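Local coordinates for neutral ceramidase (PDB 2ZWS), which hydrolyses the N-acyl bond of ceramides to sphingosine and free fatty acid with the help of zinc, and also catalyses the reverse synthesis, at residues Ile198-His204 / Ala240-Ala246; Gln181-Leu185 / Lys279-Ala284; Asn219-Ala223 / Arg270-Gln276. One frame throughout, in Å; residues are numbered along the deposited sequence.

Contact 1: Ile198-His204 / Ala240-Ala246. With ZN (zinc ion), chain B.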
loop_
_atom_site.group_PDB
_atom_site.type_symbol
_atom_site.label_atom_id
_atom_site.label_comp_id
_atom_site.label_asym_id
_atom_site.label_seq_id
_atom_site.Cartn_x
_atom_site.Cartn_y
_atom_site.Cartn_z
ATOM N N ILE A 198 4.019 13.643 -4.695
ATOM C CA ILE A 198 3.468 12.322 -5.015
ATOM C C ILE A 198 4.082 11.881 -6.349
ATOM O O ILE A 198 3.990 12.606 -7.347
ATOM C CB ILE A 198 1.918 12.340 -5.159
ATOM C CG1 ILE A 198 1.229 12.950 -3.913
ATOM C CG2 ILE A 198 1.401 10.923 -5.501
ATOM C CD1 ILE A 198 -0.202 13.411 -4.205
ATOM N N SER A 199 4.719 10.713 -6.333
ATOM C CA SER A 199 5.262 10.071 -7.552
ATOM C C SER A 199 4.356 8.899 -7.963
ATOM O O SER A 199 3.976 8.080 -7.113
ATOM C CB SER A 199 6.677 9.529 -7.283
ATOM O OG SER A 199 7.028 8.479 -8.175
ATOM N N TRP A 200 3.993 8.824 -9.248
ATOM C CA TRP A 200 3.228 7.670 -9.757
ATOM C C TRP A 200 4.095 6.928 -10.752
ATOM O O TRP A 200 4.574 7.508 -11.741
ATOM C CB TRP A 200 1.958 8.101 -10.499
ATOM C CG TRP A 200 0.863 8.624 -9.625
ATOM C CD1 TRP A 200 -0.130 7.895 -9.043
ATOM C CD2 TRP A 200 0.609 10.001 -9.281
ATOM N NE1 TRP A 200 -0.980 8.718 -8.335
ATOM C CE2 TRP A 200 -0.559 10.017 -8.468
ATOM C CE3 TRP A 200 1.245 11.226 -9.589
ATOM C CZ2 TRP A 200 -1.109 11.197 -7.953
ATOM C CZ3 TRP A 200 0.695 12.419 -9.054
ATOM C CH2 TRP A 200 -0.476 12.385 -8.240
ATOM N N PHE A 201 4.306 5.649 -10.493
ATOM C CA PHE A 201 5.130 4.813 -11.372
ATOM C C PHE A 201 4.762 3.348 -11.109
ATOM O O PHE A 201 4.678 2.955 -9.946
ATOM C CB PHE A 201 6.628 5.028 -11.110
ATOM C CG PHE A 201 7.505 4.084 -11.870
ATOM C CD1 PHE A 201 8.116 3.021 -11.217
ATOM C CD2 PHE A 201 7.756 4.272 -13.239
ATOM C CE1 PHE A 201 8.920 2.114 -11.911
ATOM C CE2 PHE A 201 8.559 3.351 -13.960
ATOM C CZ PHE A 201 9.156 2.283 -13.291
ATOM N N PRO A 202 4.518 2.546 -12.164
ATOM C CA PRO A 202 4.069 1.167 -11.887
ATOM C C PRO A 202 5.197 0.163 -11.736
ATOM O O PRO A 202 6.001 -0.024 -12.657
ATOM C CB PRO A 202 3.217 0.820 -13.120
ATOM C CG PRO A 202 3.896 1.630 -14.260
ATOM C CD PRO A 202 4.560 2.854 -13.613
ATOM N N VAL A 203 5.228 -0.513 -10.591
ATOM C CA VAL A 203 6.131 -1.643 -10.366
ATOM C C VAL A 203 5.659 -2.362 -9.107
ATOM O O VAL A 203 5.436 -1.698 -8.096
ATOM C CB VAL A 203 7.637 -1.204 -10.254
ATOM C CG1 VAL A 203 7.892 -0.217 -9.061
ATOM C CG2 VAL A 203 8.556 -2.444 -10.200
ATOM N N HIS A 204 5.473 -3.681 -9.183
ATOM C CA HIS A 204 5.108 -4.431 -7.973
ATOM C C HIS A 204 6.079 -4.159 -6.825
ATOM O O HIS A 204 7.297 -4.167 -7.006
ATOM C CB HIS A 204 5.009 -5.941 -8.221
ATOM C CG HIS A 204 3.629 -6.402 -8.547
ATOM N ND1 HIS A 204 3.020 -6.134 -9.760
ATOM C CD2 HIS A 204 2.733 -7.112 -7.816
ATOM C CE1 HIS A 204 1.794 -6.641 -9.741
ATOM N NE2 HIS A 204 1.597 -7.229 -8.570
ATOM N N ALA A 240 4.985 10.553 -1.196
ATOM C CA ALA A 240 4.246 9.313 -1.517
ATOM C C ALA A 240 4.756 8.735 -2.850
ATOM O O ALA A 240 4.903 9.447 -3.823
ATOM C CB ALA A 240 2.731 9.576 -1.605
ATOM N N PHE A 241 4.997 7.423 -2.874
ATOM C CA PHE A 241 5.253 6.709 -4.104
ATOM C C PHE A 241 4.058 5.811 -4.365
ATOM O O PHE A 241 3.851 4.797 -3.654
ATOM C CB PHE A 241 6.577 5.942 -4.014
ATOM C CG PHE A 241 7.748 6.843 -4.177
ATOM C CD1 PHE A 241 8.146 7.636 -3.107
ATOM C CD2 PHE A 241 8.411 6.960 -5.404
ATOM C CE1 PHE A 241 9.213 8.549 -3.239
ATOM C CE2 PHE A 241 9.488 7.862 -5.534
ATOM C CZ PHE A 241 9.860 8.664 -4.464
ATOM N N ALA A 242 3.265 6.219 -5.357
ATOM C CA ALA A 242 2.010 5.569 -5.737
ATOM C C ALA A 242 2.165 4.714 -7.004
ATOM O O ALA A 242 3.154 4.840 -7.757
ATOM C CB ALA A 242 0.922 6.609 -5.971
ATOM N N GLN A 243 1.203 3.823 -7.204
ATOM C CA GLN A 243 1.150 2.947 -8.390
ATOM C C GLN A 243 0.369 3.548 -9.551
ATOM O O GLN A 243 -0.459 4.434 -9.352
ATOM C CB GLN A 243 0.471 1.608 -8.042
ATOM C CG GLN A 243 1.262 0.786 -7.042
ATOM C CD GLN A 243 2.469 0.105 -7.644
ATOM O OE1 GLN A 243 2.780 0.250 -8.855
ATOM N NE2 GLN A 243 3.142 -0.693 -6.816
ATOM N N THR A 244 0.630 3.054 -10.766
ATOM C CA THR A 244 -0.301 3.270 -11.890
ATOM C C THR A 244 -0.903 1.931 -12.347
ATOM O O THR A 244 -1.719 1.348 -11.633
ATOM C CB THR A 244 0.307 4.101 -13.056
ATOM O OG1 THR A 244 1.422 3.415 -13.630
ATOM C CG2 THR A 244 0.754 5.452 -12.555
ATOM N N ASN A 245 -0.488 1.447 -13.516
ATOM C CA ASN A 245 -0.978 0.201 -14.057
ATOM C C ASN A 245 0.178 -0.807 -13.943
ATOM O O ASN A 245 0.999 -0.949 -14.858
ATOM C CB ASN A 245 -1.479 0.366 -15.520
ATOM C CG ASN A 245 -0.734 1.464 -16.305
ATOM O OD1 ASN A 245 -1.351 2.440 -16.762
ATOM N ND2 ASN A 245 0.578 1.297 -16.478
ATOM N N ALA A 246 0.229 -1.511 -12.815
ATOM C CA ALA A 246 1.377 -2.389 -12.476
ATOM C C ALA A 246 1.045 -3.886 -12.505
ATOM O O ALA A 246 1.859 -4.712 -12.066
ATOM C CB ALA A 246 1.919 -2.004 -11.094
HETATM ZN ZN ZN B . -0.247 -7.709 -7.660
HETATM O O HOH W 1 5.921 5.931 -7.497
HETATM O O HOH W 2 0.221 -9.201 -6.236
#
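The indole of Trp200 meets Gln243 O in plane at its edge, 3.5 Å from CD1, while the methyl of Ala242 comes obliquely to the same carbon; one ring face carries Ile198 CG2, offset toward the rim. The imidazole of His204 has Ala246 O near its plane at the ND1 edge and on the far edge binds zinc through NE2 at 2.1 Å. Strands 198-200 and 240-242 run parallel, paired Ile198 with Ala240, Ser199 with Phe241 and Trp200 with Ala242. Ala242 N bonds to Ser199 O (2.7 Å). On the face of Ser199 and Phe241, Ser199 OG lies 3.4 Å from Phe241 CD2 and shares a water with Ala242 O.

Past the strand ends Gln243 takes over the pairing. Its chain bends at chi2 (-76°), which turns the amide back to grip Val203 twice: Gln243 OE1 receives Val203 N on an in-plane lone pair, and Gln243 NE2 gives to Val203 O (2.8 Å) from above that carbonyl's plane. Pro202 CG lies 3.1 Å from Thr244 OG1, and Pro202 CB rests on Ala246 CB.

His97, Glu411, Tyr448 and a water share the zinc with His204, whose ND1 bonds to Leu249 O. That second-shell carbonyl would fix the ring's rotation and favour NE2 as the metal-binding nitrogen, and the buried paired bonds from the Gln243 amide to Val203 hold the backbone leading into this ligand.

Contact 2: Gln181-Leu185 / Lys279-Ala284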
loop_
_atom_site.group_PDB
_atom_site.type_symbol
_atom_site.label_atom_id
_atom_site.label_comp_id
_atom_site.label_asym_id
_atom_site.label_seq_id
_atom_site.Cartn_x
_atom_site.Cartn_y
_atom_site.Cartn_z
ATOM N N GLN A 181 6.700 5.457 -17.726
ATOM C CA GLN A 181 6.338 6.811 -17.305
ATOM C C GLN A 181 6.197 6.950 -15.799
ATOM O O GLN A 181 5.380 6.260 -15.180
ATOM C CB GLN A 181 5.054 7.296 -17.980
ATOM C CG GLN A 181 4.768 8.771 -17.631
ATOM C CD GLN A 181 3.700 9.372 -18.526
ATOM O OE1 GLN A 181 4.003 10.067 -19.512
ATOM N NE2 GLN A 181 2.462 9.088 -18.216
ATOM N N MET A 182 6.996 7.854 -15.235
ATOM C CA MET A 182 6.749 8.349 -13.897
ATOM C C MET A 182 6.204 9.785 -13.971
ATOM O O MET A 182 6.755 10.635 -14.686
ATOM C CB MET A 182 8.031 8.337 -13.064
ATOM C CG MET A 182 7.825 8.941 -11.664
ATOM S SD MET A 182 9.296 8.891 -10.645
ATOM C CE MET A 182 9.358 7.128 -10.217
ATOM N N SER A 183 5.138 10.059 -13.222
ATOM C CA SER A 183 4.568 11.401 -13.101
ATOM C C SER A 183 4.785 11.860 -11.668
ATOM O O SER A 183 4.731 11.055 -10.732
ATOM C CB SER A 183 3.049 11.355 -13.368
ATOM O OG SER A 183 2.773 10.841 -14.672
ATOM N N VAL A 184 5.030 13.157 -11.483
ATOM C CA VAL A 184 5.196 13.715 -10.138
ATOM C C VAL A 184 4.351 14.962 -9.982
ATOM O O VAL A 184 4.433 15.875 -10.809
ATOM C CB VAL A 184 6.693 14.027 -9.798
ATOM C CG1 VAL A 184 6.831 14.591 -8.355
ATOM C CG2 VAL A 184 7.567 12.795 -9.992
ATOM N N LEU A 185 3.525 14.969 -8.926
ATOM C CA LEU A 185 2.850 16.192 -8.461
ATOM C C LEU A 185 3.635 16.736 -7.261
ATOM O O LEU A 185 3.742 16.072 -6.219
ATOM C CB LEU A 185 1.390 15.917 -8.060
ATOM C CG LEU A 185 0.535 17.122 -7.607
ATOM C CD1 LEU A 185 0.406 18.185 -8.678
ATOM C CD2 LEU A 185 -0.854 16.662 -7.213
ATOM N N LYS A 279 14.554 9.155 -9.979
ATOM C CA LYS A 279 13.757 9.712 -11.064
ATOM C C LYS A 279 12.750 10.738 -10.559
ATOM O O LYS A 279 12.560 11.793 -11.199
ATOM C CB LYS A 279 13.080 8.608 -11.899
ATOM C CG LYS A 279 12.438 9.118 -13.221
ATOM C CD LYS A 279 13.534 9.617 -14.167
ATOM C CE LYS A 279 13.028 10.153 -15.484
ATOM N NZ LYS A 279 14.259 10.289 -16.326
ATOM N N ALA A 280 12.102 10.449 -9.420
ATOM C CA ALA A 280 11.091 11.368 -8.863
ATOM C C ALA A 280 11.751 12.680 -8.489
ATOM O O ALA A 280 11.222 13.744 -8.776
ATOM C CB ALA A 280 10.416 10.745 -7.639
ATOM N N TYR A 281 12.926 12.578 -7.878
ATOM C CA TYR A 281 13.653 13.750 -7.455
ATOM C C TYR A 281 14.070 14.589 -8.671
ATOM O O TYR A 281 13.963 15.828 -8.646
ATOM C CB TYR A 281 14.902 13.329 -6.662
ATOM C CG TYR A 281 15.490 14.467 -5.895
ATOM C CD1 TYR A 281 16.592 15.170 -6.381
ATOM C CD2 TYR A 281 14.928 14.872 -4.692
ATOM C CE1 TYR A 281 17.101 16.271 -5.670
ATOM C CE2 TYR A 281 15.432 15.959 -3.987
ATOM C CZ TYR A 281 16.519 16.636 -4.482
ATOM O OH TYR A 281 17.017 17.688 -3.770
ATOM N N GLU A 282 14.535 13.911 -9.717
ATOM C CA GLU A 282 14.919 14.565 -10.985
ATOM C C GLU A 282 13.712 15.320 -11.563
ATOM O O GLU A 282 13.792 16.527 -11.887
ATOM C CB GLU A 282 15.394 13.534 -12.007
ATOM C CG GLU A 282 15.671 14.189 -13.360
ATOM C CD GLU A 282 16.072 13.243 -14.458
ATOM O OE1 GLU A 282 16.004 12.007 -14.300
ATOM O OE2 GLU A 282 16.487 13.750 -15.533
ATOM N N ILE A 283 12.574 14.636 -11.648
ATOM C CA ILE A 283 11.389 15.266 -12.260
ATOM C C ILE A 283 10.925 16.465 -11.432
ATOM O O ILE A 283 10.676 17.563 -11.988
ATOM C CB ILE A 283 10.243 14.254 -12.424
ATOM C CG1 ILE A 283 10.654 13.161 -13.418
ATOM C CG2 ILE A 283 8.907 14.964 -12.775
ATOM C CD1 ILE A 283 9.747 11.929 -13.369
ATOM N N ALA A 284 10.786 16.257 -10.112
ATOM C CA ALA A 284 10.346 17.351 -9.230
ATOM C C ALA A 284 11.260 18.555 -9.420
ATOM O O ALA A 284 10.782 19.687 -9.467
ATOM C CB ALA A 284 10.294 16.929 -7.741
#
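Strand 181-185 and helix 279-284 cross at 55°, their axes 8.3 Å apart at closest approach, and the backbones draw nearest at Val184 and Ala284. The alternation of the strand sends Met182 and Val184 up to the helix, which answers with Lys279, Ala280, Ile283 and Ala284, two adjacent pairs one turn apart and therefore on one side of it.

Met182 leaves the strand with CG anti to the backbone N (chi1 176°) and stays extended as far as the sulfur, then bends at chi3. This reach sets SD against the helix backbone, 3.4 Å from Ala280 N and 3.7 Å from Ala280 CB, with CB of Lys279 also touching it. Ile283 crosses the methionine at a slant: its CD1 lies 3.9 Å from Met182 CG and 3.5 Å from Met182 O. The other branch, Ile283 CG2, meets Val184 CG2 at 3.8 Å, and Val184 CG1 turns to Ala284 CB. Lys279 offers just its first carbons to the sulfur; its chain bends at chi2 and leads outward, where NZ forms a salt bridge with Glu282 OE1 one turn along (3.2 Å).

Ser199 of the neighbouring strand and Trp227 of helix 218-231 border the same apolar layer. Helix and sheet are thus joined across this interface by dispersion between aliphatic groups and a polarisable sulfur, while the helix keeps its ion pair on the outer side.

Contact 3: Asn219-Ala223 / Arg270-Gln276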
loop_
_atom_site.group_PDB
_atom_site.type_symbol
_atom_site.label_atom_id
_atom_site.label_comp_id
_atom_site.label_asym_id
_atom_site.label_seq_id
_atom_site.Cartn_x
_atom_site.Cartn_y
_atom_site.Cartn_z
ATOM N N ASN A 219 9.738 -1.598 -1.741
ATOM C CA ASN A 219 10.572 -0.660 -2.465
ATOM C C ASN A 219 9.991 0.759 -2.528
ATOM O O ASN A 219 10.727 1.752 -2.421
ATOM C CB ASN A 219 11.007 -1.204 -3.837
ATOM C CG ASN A 219 9.851 -1.551 -4.763
ATOM O OD1 ASN A 219 9.000 -0.708 -5.050
ATOM N ND2 ASN A 219 9.868 -2.781 -5.315
ATOM N N LYS A 220 8.672 0.883 -2.686
ATOM C CA LYS A 220 8.065 2.228 -2.689
ATOM C C LYS A 220 8.160 2.879 -1.333
ATOM O O LYS A 220 8.410 4.073 -1.221
ATOM C CB LYS A 220 6.615 2.159 -3.184
ATOM C CG LYS A 220 6.565 1.880 -4.737
ATOM C CD LYS A 220 5.155 2.066 -5.268
ATOM C CE LYS A 220 5.135 1.954 -6.819
ATOM N NZ LYS A 220 5.879 3.092 -7.453
ATOM N N GLY A 221 8.048 2.068 -0.290
ATOM C CA GLY A 221 8.217 2.577 1.067
ATOM C C GLY A 221 9.640 3.050 1.317
ATOM O O GLY A 221 9.835 4.038 2.065
ATOM N N TYR A 222 10.635 2.358 0.759
ATOM C CA TYR A 222 12.015 2.825 0.901
ATOM C C TYR A 222 12.208 4.154 0.159
ATOM O O TYR A 222 12.844 5.075 0.665
ATOM C CB TYR A 222 13.056 1.817 0.384
ATOM C CG TYR A 222 14.426 2.406 0.646
ATOM C CD1 TYR A 222 15.133 3.048 -0.371
ATOM C CD2 TYR A 222 14.971 2.409 1.939
ATOM C CE1 TYR A 222 16.359 3.646 -0.130
ATOM C CE2 TYR A 222 16.206 3.007 2.205
ATOM C CZ TYR A 222 16.888 3.630 1.159
ATOM O OH TYR A 222 18.098 4.224 1.382
ATOM N N ALA A 223 11.631 4.269 -1.034
ATOM C CA ALA A 223 11.712 5.554 -1.750
ATOM C C ALA A 223 11.165 6.718 -0.913
ATOM O O ALA A 223 11.797 7.784 -0.846
ATOM C CB ALA A 223 10.977 5.436 -3.073
ATOM N N ARG A 270 16.108 -1.711 -1.331
ATOM C CA ARG A 270 16.788 -0.415 -1.302
ATOM C C ARG A 270 17.135 0.065 -2.721
ATOM O O ARG A 270 16.918 1.215 -3.056
ATOM C CB ARG A 270 18.052 -0.512 -0.434
ATOM C CG ARG A 270 18.705 0.833 -0.125
ATOM C CD ARG A 270 19.845 0.683 0.882
ATOM N NE ARG A 270 20.544 1.951 1.091
ATOM C CZ ARG A 270 21.360 2.214 2.113
ATOM N NH1 ARG A 270 21.933 3.402 2.201
ATOM N NH2 ARG A 270 21.602 1.302 3.051
ATOM N N GLU A 271 17.666 -0.832 -3.542
ATOM C CA GLU A 271 18.084 -0.471 -4.892
ATOM C C GLU A 271 16.914 -0.057 -5.776
ATOM O O GLU A 271 16.995 0.965 -6.447
ATOM C CB GLU A 271 18.851 -1.620 -5.532
ATOM C CG GLU A 271 19.311 -1.364 -6.980
ATOM C CD GLU A 271 20.257 -0.177 -7.149
ATOM O OE1 GLU A 271 20.881 0.297 -6.171
ATOM O OE2 GLU A 271 20.396 0.284 -8.307
ATOM N N ILE A 272 15.850 -0.850 -5.790
ATOM C CA ILE A 272 14.670 -0.527 -6.622
ATOM C C ILE A 272 13.986 0.724 -6.076
ATOM O O ILE A 272 13.510 1.579 -6.835
ATOM C CB ILE A 272 13.704 -1.755 -6.760
ATOM C CG1 ILE A 272 14.436 -2.944 -7.399
ATOM C CG2 ILE A 272 12.390 -1.410 -7.536
ATOM C CD1 ILE A 272 15.067 -2.628 -8.807
ATOM N N GLY A 273 13.944 0.867 -4.749
ATOM C CA GLY A 273 13.473 2.123 -4.170
ATOM C C GLY A 273 14.294 3.315 -4.598
ATOM O O GLY A 273 13.748 4.362 -4.964
ATOM N N LEU A 274 15.606 3.165 -4.558
ATOM C CA LEU A 274 16.485 4.271 -4.965
ATOM C C LEU A 274 16.312 4.634 -6.432
ATOM O O LEU A 274 16.382 5.816 -6.780
ATOM C CB LEU A 274 17.949 3.958 -4.689
ATOM C CG LEU A 274 18.335 4.045 -3.214
ATOM C CD1 LEU A 274 19.756 3.536 -3.032
ATOM C CD2 LEU A 274 18.201 5.458 -2.665
ATOM N N ARG A 275 16.093 3.640 -7.292
ATOM C CA ARG A 275 15.893 3.931 -8.721
ATOM C C ARG A 275 14.650 4.791 -8.939
ATOM O O ARG A 275 14.682 5.776 -9.689
ATOM C CB ARG A 275 15.824 2.643 -9.542
ATOM C CG ARG A 275 17.173 1.946 -9.612
ATOM C CD ARG A 275 17.100 0.642 -10.349
ATOM N NE ARG A 275 18.361 -0.079 -10.176
ATOM C CZ ARG A 275 18.669 -1.250 -10.723
ATOM N NH1 ARG A 275 17.811 -1.885 -11.520
ATOM N NH2 ARG A 275 19.855 -1.798 -10.452
ATOM N N GLN A 276 13.598 4.487 -8.184
ATOM C CA GLN A 276 12.350 5.279 -8.261
ATOM C C GLN A 276 12.555 6.655 -7.674
ATOM O O GLN A 276 12.137 7.654 -8.260
ATOM C CB GLN A 276 11.198 4.579 -7.538
ATOM C CG GLN A 276 10.803 3.285 -8.239
ATOM C CD GLN A 276 9.784 2.527 -7.454
ATOM O OE1 GLN A 276 8.607 2.830 -7.532
ATOM N NE2 GLN A 276 10.227 1.557 -6.664
HETATM O O HOH W 3 20.482 5.229 0.465
#
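Gln276 reaches across to two residues of the facing helix. Gln276 OE1 takes Lys220 NZ almost end-on to the carbonyl at 2.7 Å, and Gln276 NE2 gives to Asn219 OD1 at 3.0 Å, from well above the plane of that carbonyl, the two amides being 72° apart. The same NE2 also donates to Ile272 O one turn back, so both ends of the glutamine amide are engaged and its flip is decided. Asn219 CG sits between the backbone N and the carbonyl carbon (chi1 59°), which brings ND2 against Ile272 CG2. At the other end, in one of two modelled conformers of Arg270 and Leu274, Tyr222 has Arg270 CG over one face, a CH-pi contact 3.9 Å from the ring centroid, and Leu274 CD2 in plane at its edge, 3.6 Å from CE1.

Between these groups the backbones come close: Gly273 CA lies 3.3 Å from Asn219 O, and Ala223 CB rests on Gly273 O. Further out, Lys220 NZ also bonds to Phe201 O, and Asn219 ND2 to Ser207 OG, linking the pair to the chain around the zinc ligand His204. Arg275 grips Glu271 OE2 with NE and NH2.

With axes 7.4 Å apart at -56°, this is a close helix-helix crossing through a glycine, between helices 218-231 and 265-286, which pack beside the mixed sheet that holds strands 194-200 and 238-242.

All three contacts are largely buried, yet contact 1 lies deepest, in the sheet and at the zinc, whereas contacts 2 and 3 have partly or fully exposed residues at their margins. Strands 181-189 and 194-200 are sheet neighbours, tying contact 2 to contact 1, and helix 265-286 serves both contacts 2 and 3: Met182 CE of one reaches Gln276 O of the other. Contact 3 is joined to contact 1 where Lys220 packs on Gln243. The chemistry follows the place: backbone pairing, side-chain amide bonds and metal binding in 198-204/240-246, mainly apolar side-chain packing between sheet and helix in 181-185/279-284, and a mixed polar and aromatic seam between helices in 219-223/270-276.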